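Local coordinates for protein C-C motif chemokine 1 (Homo sapiens, PDB 4OIJ) that acts as a secreted cytokine that binds the receptor CCR8 and attracts monocytes but not neutrophils, at the interface of chains A and B. Residues are numbered along the deposited sequence; one frame, centred on the assembly and turned at random. Chains: chain A/B, C-C motif chemokine 1.

Contact 1: the interface of chains A and B. Residues chain A 8-12, 41, 49; chain B 8-10.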
ATOM      1  N   PHE A   8      -4.464  -5.387  -0.382  1.00 19.92           N
ATOM      2  CA  PHE A   8      -3.782  -4.865  -1.543  1.00 17.66           C
ATOM      3  C   PHE A   8      -2.323  -5.193  -1.363  1.00 17.31           C
ATOM      4  O   PHE A   8      -1.879  -5.493  -0.243  1.00 17.68           O
ATOM      5  CB  PHE A   8      -4.021  -3.363  -1.725  1.00 19.17           C
ATOM      6  CG  PHE A   8      -3.602  -2.518  -0.551  1.00 21.90           C
ATOM      7  CD1 PHE A   8      -2.268  -2.175  -0.361  1.00 24.06           C
ATOM      8  CD2 PHE A   8      -4.535  -2.106   0.397  1.00 27.29           C
ATOM      9  CE1 PHE A   8      -1.873  -1.432   0.748  1.00 27.46           C
ATOM     10  CE2 PHE A   8      -4.139  -1.349   1.509  1.00 31.92           C
ATOM     11  CZ  PHE A   8      -2.813  -1.027   1.680  1.00 28.57           C
ATOM     12  N   SER A   9      -1.589  -5.171  -2.447  1.00 13.01           N
ATOM     13  CA  SER A   9      -0.168  -5.461  -2.385  1.00 12.65           C
ATOM     14  C   SER A   9       0.555  -4.121  -2.318  1.00 13.33           C
ATOM     15  O   SER A   9       0.087  -3.172  -2.939  1.00 12.95           O
ATOM     16  CB  SER A   9       0.275  -6.215  -3.649  1.00 13.61           C
ATOM     17  OG  SER A   9      -0.465  -7.404  -3.857  1.00 21.18           O
ATOM     18  N   ARG A  10       1.723  -4.061  -1.669  1.00 12.82           N
ATOM     19  CA  ARG A  10       2.563  -2.850  -1.652  1.00 12.84           C
ATOM     20  C   ARG A  10       3.705  -3.067  -2.617  1.00 17.20           C
ATOM     21  O   ARG A  10       4.551  -3.950  -2.394  1.00 19.11           O
ATOM     22  CB  ARG A  10       3.103  -2.526  -0.247  1.00 13.67           C
ATOM     23  CG  ARG A  10       2.021  -1.944   0.646  1.00 25.90           C
ATOM     24  CD  ARG A  10       2.587  -1.464   1.975  1.00 34.08           C
ATOM     25  NE  ARG A  10       1.518  -1.207   2.937  1.00 40.67           N
ATOM     26  CZ  ARG A  10       0.887  -2.149   3.628  1.00 55.69           C
ATOM     27  NH1 ARG A  10      -0.080  -1.824   4.469  1.00 49.25           N
ATOM     28  NH2 ARG A  10       1.217  -3.426   3.477  1.00 43.31           N
ATOM     29  N   CYS A  11       3.722  -2.309  -3.716  1.00 14.21           N
ATOM     30  CA  CYS A  11       4.742  -2.524  -4.736  1.00 14.78           C
ATOM     31  C   CYS A  11       5.571  -1.283  -4.985  1.00 17.79           C
ATOM     32  O   CYS A  11       5.070  -0.163  -4.846  1.00 16.01           O
ATOM     33  CB  CYS A  11       4.117  -3.027  -6.027  1.00 15.09           C
ATOM     34  SG  CYS A  11       3.011  -4.442  -5.804  1.00 20.43           S
ATOM     35  N   CYS A  12       6.825  -1.495  -5.347  1.00 16.16           N
ATOM     36  CA  CYS A  12       7.758  -0.407  -5.626  1.00 17.01           C
ATOM     37  C   CYS A  12       8.151  -0.536  -7.044  1.00 22.28           C
ATOM     38  O   CYS A  12       8.928  -1.442  -7.365  1.00 23.42           O
ATOM     39  CB  CYS A  12       8.978  -0.513  -4.718  1.00 18.90           C
ATOM     40  SG  CYS A  12       8.691   0.094  -3.052  1.00 20.65           S
ATOM     41  N   ILE A  41      10.665  -0.709   1.323  1.00 20.26           N
ATOM     42  CA  ILE A  41       9.994   0.557   1.599  1.00 17.75           C
ATOM     43  C   ILE A  41      10.560   1.134   2.918  1.00 25.00           C
ATOM     44  O   ILE A  41      10.587   0.434   3.934  1.00 28.33           O
ATOM     45  CB  ILE A  41       8.457   0.388   1.681  1.00 18.82           C
ATOM     46  CG1 ILE A  41       7.895  -0.300   0.414  1.00 16.73           C
ATOM     47  CG2 ILE A  41       7.743   1.730   1.989  1.00 17.62           C
ATOM     48  CD1 ILE A  41       6.543  -1.117   0.755  1.00 11.03           C
ATOM     49  N   GLU A  49       6.911   8.393   2.611  1.00 48.00           N
ATOM     50  CA  GLU A  49       7.509   7.100   2.225  1.00 42.71           C
ATOM     51  C   GLU A  49       8.476   7.068   1.038  1.00 39.30           C
ATOM     52  O   GLU A  49       8.472   7.944   0.160  1.00 39.38           O
ATOM     53  CB  GLU A  49       6.466   5.995   2.107  1.00 42.75           C
ATOM     54  CG  GLU A  49       6.552   4.972   3.225  1.00 50.41           C
ATOM     55  CD  GLU A  49       5.271   4.665   3.968  1.00 62.15           C
ATOM     56  OE1 GLU A  49       4.373   5.538   3.994  1.00 60.71           O
ATOM     57  OE2 GLU A  49       5.202   3.584   4.597  1.00 60.07           O
TER
ATOM     58  N   PHE B   8       5.210   3.974  -2.516  1.00 20.93           N
ATOM     59  CA  PHE B   8       4.957   2.645  -3.008  1.00 18.90           C
ATOM     60  C   PHE B   8       3.620   2.710  -3.720  1.00 18.72           C
ATOM     61  O   PHE B   8       2.835   3.654  -3.527  1.00 19.11           O
ATOM     62  CB  PHE B   8       4.969   1.594  -1.889  1.00 20.80           C
ATOM     63  CG  PHE B   8       3.967   1.848  -0.789  1.00 23.59           C
ATOM     64  CD1 PHE B   8       2.633   1.499  -0.950  1.00 25.14           C
ATOM     65  CD2 PHE B   8       4.350   2.484   0.388  1.00 28.25           C
ATOM     66  CE1 PHE B   8       1.699   1.781   0.048  1.00 27.98           C
ATOM     67  CE2 PHE B   8       3.423   2.730   1.403  1.00 31.87           C
ATOM     68  CZ  PHE B   8       2.104   2.388   1.222  1.00 28.42           C
ATOM     69  N   SER B   9       3.393   1.760  -4.573  1.00 14.28           N
ATOM     70  CA  SER B   9       2.150   1.694  -5.319  1.00 13.47           C
ATOM     71  C   SER B   9       1.220   0.744  -4.555  1.00 13.46           C
ATOM     72  O   SER B   9       1.709  -0.232  -3.991  1.00 12.94           O
ATOM     73  CB  SER B   9       2.404   1.127  -6.720  1.00 14.16           C
ATOM     74  OG  SER B   9       3.396   1.842  -7.427  1.00 22.70           O
ATOM     75  N   ARG B  10      -0.093   0.968  -4.619  1.00 11.36           N
ATOM     76  CA  ARG B  10      -1.092   0.065  -4.033  1.00 11.47           C
ATOM     77  C   ARG B  10      -1.705  -0.737  -5.150  1.00 15.60           C
ATOM     78  O   ARG B  10      -2.389  -0.170  -6.004  1.00 16.24           O
ATOM     79  CB  ARG B  10      -2.191   0.817  -3.248  1.00 11.43           C
ATOM     80  CG  ARG B  10      -1.668   1.343  -1.924  1.00 24.83           C
ATOM     81  CD  ARG B  10      -2.795   1.855  -1.031  1.00 30.90           C
ATOM     82  NE  ARG B  10      -2.255   2.567   0.114  1.00 36.66           N
ATOM     83  CZ  ARG B  10      -1.789   3.807   0.063  1.00 55.14           C
ATOM     84  NH1 ARG B  10      -1.762   4.467  -1.090  1.00 46.67           N
ATOM     85  NH2 ARG B  10      -1.307   4.383   1.152  1.00 48.02           N
TER
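A:Cys11 and B:Ser9 pair in a short antiparallel beta ribbon across a two-fold axis, the N-terminal pairing typical of CC chemokine dimers; it joins the two chains of the assembly, though the protein is a monomer, so the dimer may belong to the crystal. A:Cys11 N donates to B:Ser9 O at 2.9 Å, and B:Ser9 N returns a bond to A:Cys11 O at 2.6 Å. A:Arg10 and B:Arg10 face each other as an antiparallel pair in the middle of the ribbon. On one side of the ribbon, phenylalanine and arginine side chains pack alongside each other. The aliphatic stem of A:Arg10, extended from CG to NE, runs over one face of the B:Phe8 ring, its CD 3.9 Å from CE1; the guanidinium beyond is turned 70° from the ring. Its twin puts B:Arg10 CD over the A:Phe8 face, 4.0 Å from the ring centroid. B:Phe8 holds CG between its backbone N and carbonyl carbon (chi1 58°), which brings the ring back over chain A. There A:Ile41 CG2 touches B:Phe8 CD2 at 3.8 Å, the two side chains crossing at about a right angle, while the poorly ordered A:Glu49 carboxylate stands at the ring edge near CE2, nearly perpendicular to it. A:Arg10 NE and B:Arg10 NE lie 6.0 Å apart, like charges that would probably repel weakly. The ribbon comprises strand 9-11 of each chain, including A:Cys11 of the CC motif, with strands 39-44 and 49-53 of chain A flanking B:Phe8.

Contact 2: the interface of chains A and B. Residues chain A 15-16, 44, 49-51; chain B 4-8.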
ATOM      1  N   PHE A  15      12.201   3.806  -7.788  1.00 22.25           N
ATOM      2  CA  PHE A  15      13.059   3.836  -6.596  1.00 21.80           C
ATOM      3  C   PHE A  15      13.824   5.136  -6.385  1.00 25.54           C
ATOM      4  O   PHE A  15      14.143   5.863  -7.353  1.00 25.62           O
ATOM      5  CB  PHE A  15      14.084   2.673  -6.595  1.00 23.76           C
ATOM      6  CG  PHE A  15      13.510   1.295  -6.800  1.00 27.03           C
ATOM      7  CD1 PHE A  15      12.929   0.602  -5.746  1.00 28.75           C
ATOM      8  CD2 PHE A  15      13.567   0.679  -8.043  1.00 33.57           C
ATOM      9  CE1 PHE A  15      12.411  -0.676  -5.936  1.00 30.50           C
ATOM     10  CE2 PHE A  15      13.039  -0.601  -8.235  1.00 36.78           C
ATOM     11  CZ  PHE A  15      12.458  -1.266  -7.184  1.00 31.85           C
ATOM     12  N   ALA A  16      14.198   5.357  -5.106  1.00 22.91           N
ATOM     13  CA  ALA A  16      15.005   6.489  -4.642  1.00 24.68           C
ATOM     14  C   ALA A  16      16.421   6.462  -5.240  1.00 33.27           C
ATOM     15  O   ALA A  16      17.189   5.530  -4.998  1.00 33.48           O
ATOM     16  CB  ALA A  16      15.083   6.495  -3.112  1.00 23.60           C
ATOM     17  N   LEU A  44       9.172   7.203   6.286  1.00 38.22           N
ATOM     18  CA  LEU A  44       9.826   8.444   6.693  1.00 42.80           C
ATOM     19  C   LEU A  44       8.952   9.168   7.737  1.00 56.96           C
ATOM     20  O   LEU A  44       7.926   8.632   8.177  1.00 57.20           O
ATOM     21  CB  LEU A  44      10.126   9.340   5.466  1.00 41.91           C
ATOM     22  CG  LEU A  44      10.944   8.723   4.295  1.00 41.74           C
ATOM     23  CD1 LEU A  44      10.947   9.629   3.080  1.00 40.72           C
ATOM     24  CD2 LEU A  44      12.371   8.436   4.693  1.00 43.89           C
ATOM     25  N   GLU A  49       6.911   8.393   2.611  1.00 48.00           N
ATOM     26  CA  GLU A  49       7.509   7.100   2.225  1.00 42.71           C
ATOM     27  C   GLU A  49       8.476   7.068   1.038  1.00 39.30           C
ATOM     28  O   GLU A  49       8.472   7.944   0.160  1.00 39.38           O
ATOM     29  CB  GLU A  49       6.466   5.995   2.107  1.00 42.75           C
ATOM     30  CG  GLU A  49       6.552   4.972   3.225  1.00 50.41           C
ATOM     31  CD  GLU A  49       5.271   4.665   3.968  1.00 62.15           C
ATOM     32  OE1 GLU A  49       4.373   5.538   3.994  1.00 60.71           O
ATOM     33  OE2 GLU A  49       5.202   3.584   4.597  1.00 60.07           O
ATOM     34  N   ALA A  50       9.347   6.061   1.048  1.00 29.66           N
ATOM     35  CA  ALA A  50      10.316   5.904  -0.029  1.00 25.13           C
ATOM     36  C   ALA A  50      10.655   4.465  -0.336  1.00 23.88           C
ATOM     37  O   ALA A  50      11.164   3.718   0.508  1.00 21.94           O
ATOM     38  CB  ALA A  50      11.575   6.697   0.247  1.00 26.28           C
ATOM     39  N   CYS A  51      10.396   4.102  -1.587  1.00 19.49           N
ATOM     40  CA  CYS A  51      10.806   2.847  -2.186  1.00 18.58           C
ATOM     41  C   CYS A  51      12.289   2.948  -2.418  1.00 21.26           C
ATOM     42  O   CYS A  51      12.779   3.979  -2.889  1.00 21.37           O
ATOM     43  CB  CYS A  51      10.073   2.649  -3.497  1.00 18.36           C
ATOM     44  SG  CYS A  51       8.394   2.094  -3.268  1.00 20.63           S
TER
ATOM     45  N   MET B   4      11.996  14.058  -1.197  1.00 72.58           N
ATOM     46  CA  MET B   4      12.686  12.840  -0.767  1.00 70.19           C
ATOM     47  C   MET B   4      11.783  11.590  -0.909  1.00 68.03           C
ATOM     48  O   MET B   4      12.266  10.469  -0.767  1.00 65.83           O
ATOM     49  CB  MET B   4      13.181  13.009   0.682  1.00 76.80           C
ATOM     50  CG  MET B   4      14.303  12.065   1.064  1.00 81.27           C
ATOM     51  SD  MET B   4      15.342  12.625   2.443  1.00 94.34           S
ATOM     52  CE  MET B   4      14.127  12.644   3.776  1.00 92.89           C
ATOM     53  N   GLN B   5      10.488  11.787  -1.203  1.00 63.41           N
ATOM     54  CA  GLN B   5       9.505  10.695  -1.325  1.00 58.62           C
ATOM     55  C   GLN B   5       9.335  10.043  -2.695  1.00 57.20           C
ATOM     56  O   GLN B   5       9.225  10.729  -3.714  1.00 57.56           O
ATOM     57  CB  GLN B   5       8.146  11.059  -0.689  1.00 60.41           C
ATOM     58  CG  GLN B   5       7.408  12.228  -1.337  1.00 79.75           C
ATOM     59  CD  GLN B   5       5.965  12.265  -0.904  1.00 99.56           C
ATOM     60  OE1 GLN B   5       5.137  11.454  -1.342  1.00 91.00           O
ATOM     61  NE2 GLN B   5       5.630  13.211  -0.032  1.00 92.69           N
ATOM     62  N   VAL B   6       9.289   8.691  -2.691  1.00 49.79           N
ATOM     63  CA  VAL B   6       9.108   7.777  -3.850  1.00 43.39           C
ATOM     64  C   VAL B   6       8.060   6.780  -3.362  1.00 38.53           C
ATOM     65  O   VAL B   6       8.416   5.703  -2.884  1.00 36.47           O
ATOM     66  CB  VAL B   6      10.418   7.059  -4.285  1.00 46.01           C
ATOM     67  CG1 VAL B   6      10.642   7.187  -5.784  1.00 46.78           C
ATOM     68  CG2 VAL B   6      11.621   7.565  -3.512  1.00 48.12           C
ATOM     69  N   PRO B   7       6.771   7.178  -3.368  1.00 31.93           N
ATOM     70  CA  PRO B   7       5.738   6.333  -2.747  1.00 28.00           C
ATOM     71  C   PRO B   7       5.588   4.953  -3.331  1.00 27.43           C
ATOM     72  O   PRO B   7       5.817   4.782  -4.505  1.00 29.47           O
ATOM     73  CB  PRO B   7       4.448   7.146  -2.931  1.00 29.83           C
ATOM     74  CG  PRO B   7       4.900   8.551  -3.047  1.00 38.84           C
ATOM     75  CD  PRO B   7       6.206   8.478  -3.798  1.00 35.81           C
ATOM     76  N   PHE B   8       5.210   3.974  -2.516  1.00 20.93           N
ATOM     77  CA  PHE B   8       4.957   2.645  -3.008  1.00 18.90           C
ATOM     78  C   PHE B   8       3.620   2.710  -3.720  1.00 18.72           C
ATOM     79  O   PHE B   8       2.835   3.654  -3.527  1.00 19.11           O
ATOM     80  CB  PHE B   8       4.969   1.594  -1.889  1.00 20.80           C
ATOM     81  CG  PHE B   8       3.967   1.848  -0.789  1.00 23.59           C
ATOM     82  CD1 PHE B   8       2.633   1.499  -0.950  1.00 25.14           C
ATOM     83  CD2 PHE B   8       4.350   2.484   0.388  1.00 28.25           C
ATOM     84  CE1 PHE B   8       1.699   1.781   0.048  1.00 27.98           C
ATOM     85  CE2 PHE B   8       3.423   2.730   1.403  1.00 31.87           C
ATOM     86  CZ  PHE B   8       2.104   2.388   1.222  1.00 28.42           C
TER
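B:Val6 lies against A:Ala50 and A:Cys51, where the N-terminal segment of chain B runs parallel to the start of strand 49-53 of chain A. B:Val6 N donates to A:Glu49 O at 3.1 Å, and A:Cys51 N donates to B:Val6 O at 2.9 Å. A:Ala50 thus sits between two strand residues whose backbones are tied to the same partner. From this backbone the B:Val6 side chain reaches toward the loop holding A:Phe15 and A:Ala16. Its CB passes A:Cys51 N at 4.0 Å. CG1 then meets the backbone of that loop, 3.8 Å from the carbonyl carbon C of A:Phe15. CG2 rests on the methyl of A:Ala16, 3.6 Å from its CB, and also touches A:Ala50 CB at 3.9 Å. Chi1 of -130° leaves CG2 nearly eclipsed with the backbone N, and turns CG2 to A:Ala16 and A:Ala50 while CG1 faces the loop backbone. A glycine here would remove both branches and would probably open a gap over A:Ala16, leaving the backbone bonds without this apolar support. Farther along, the segment continues through B:Pro7 to B:Phe8, whose CA lies 3.5 Å from the sulfur SG of A:Cys51, part of the disulfide with A:Cys12. At the other end, the carbonyl of the poorly ordered B:Met4 lies loosely near A:Ala50 CB and A:Leu44 CD1. The site lays the N-terminal segment of one chain along the other's sheet and disulfide, which holds that segment in place in this dimer.

Contact 1 and contact 2 are neighbours, the centres of their C-alpha atoms about 10 Å apart, and they share A:Glu49 and B:Phe8. Together they follow one continuous N-terminal stretch of chain B: residues 4 to 8 pass beside strand 49-53 of chain A, pairing with it at B:Val6, and residues 8 to 10 go on into the ribbon at the two-fold axis. B:Phe8 belongs to both. Symmetry repeats contact 2 with the chains exchanged, so each N terminus embraces the other subunit on either side of the central ribbon. The structure alone does not show whether this pairing persists in solution.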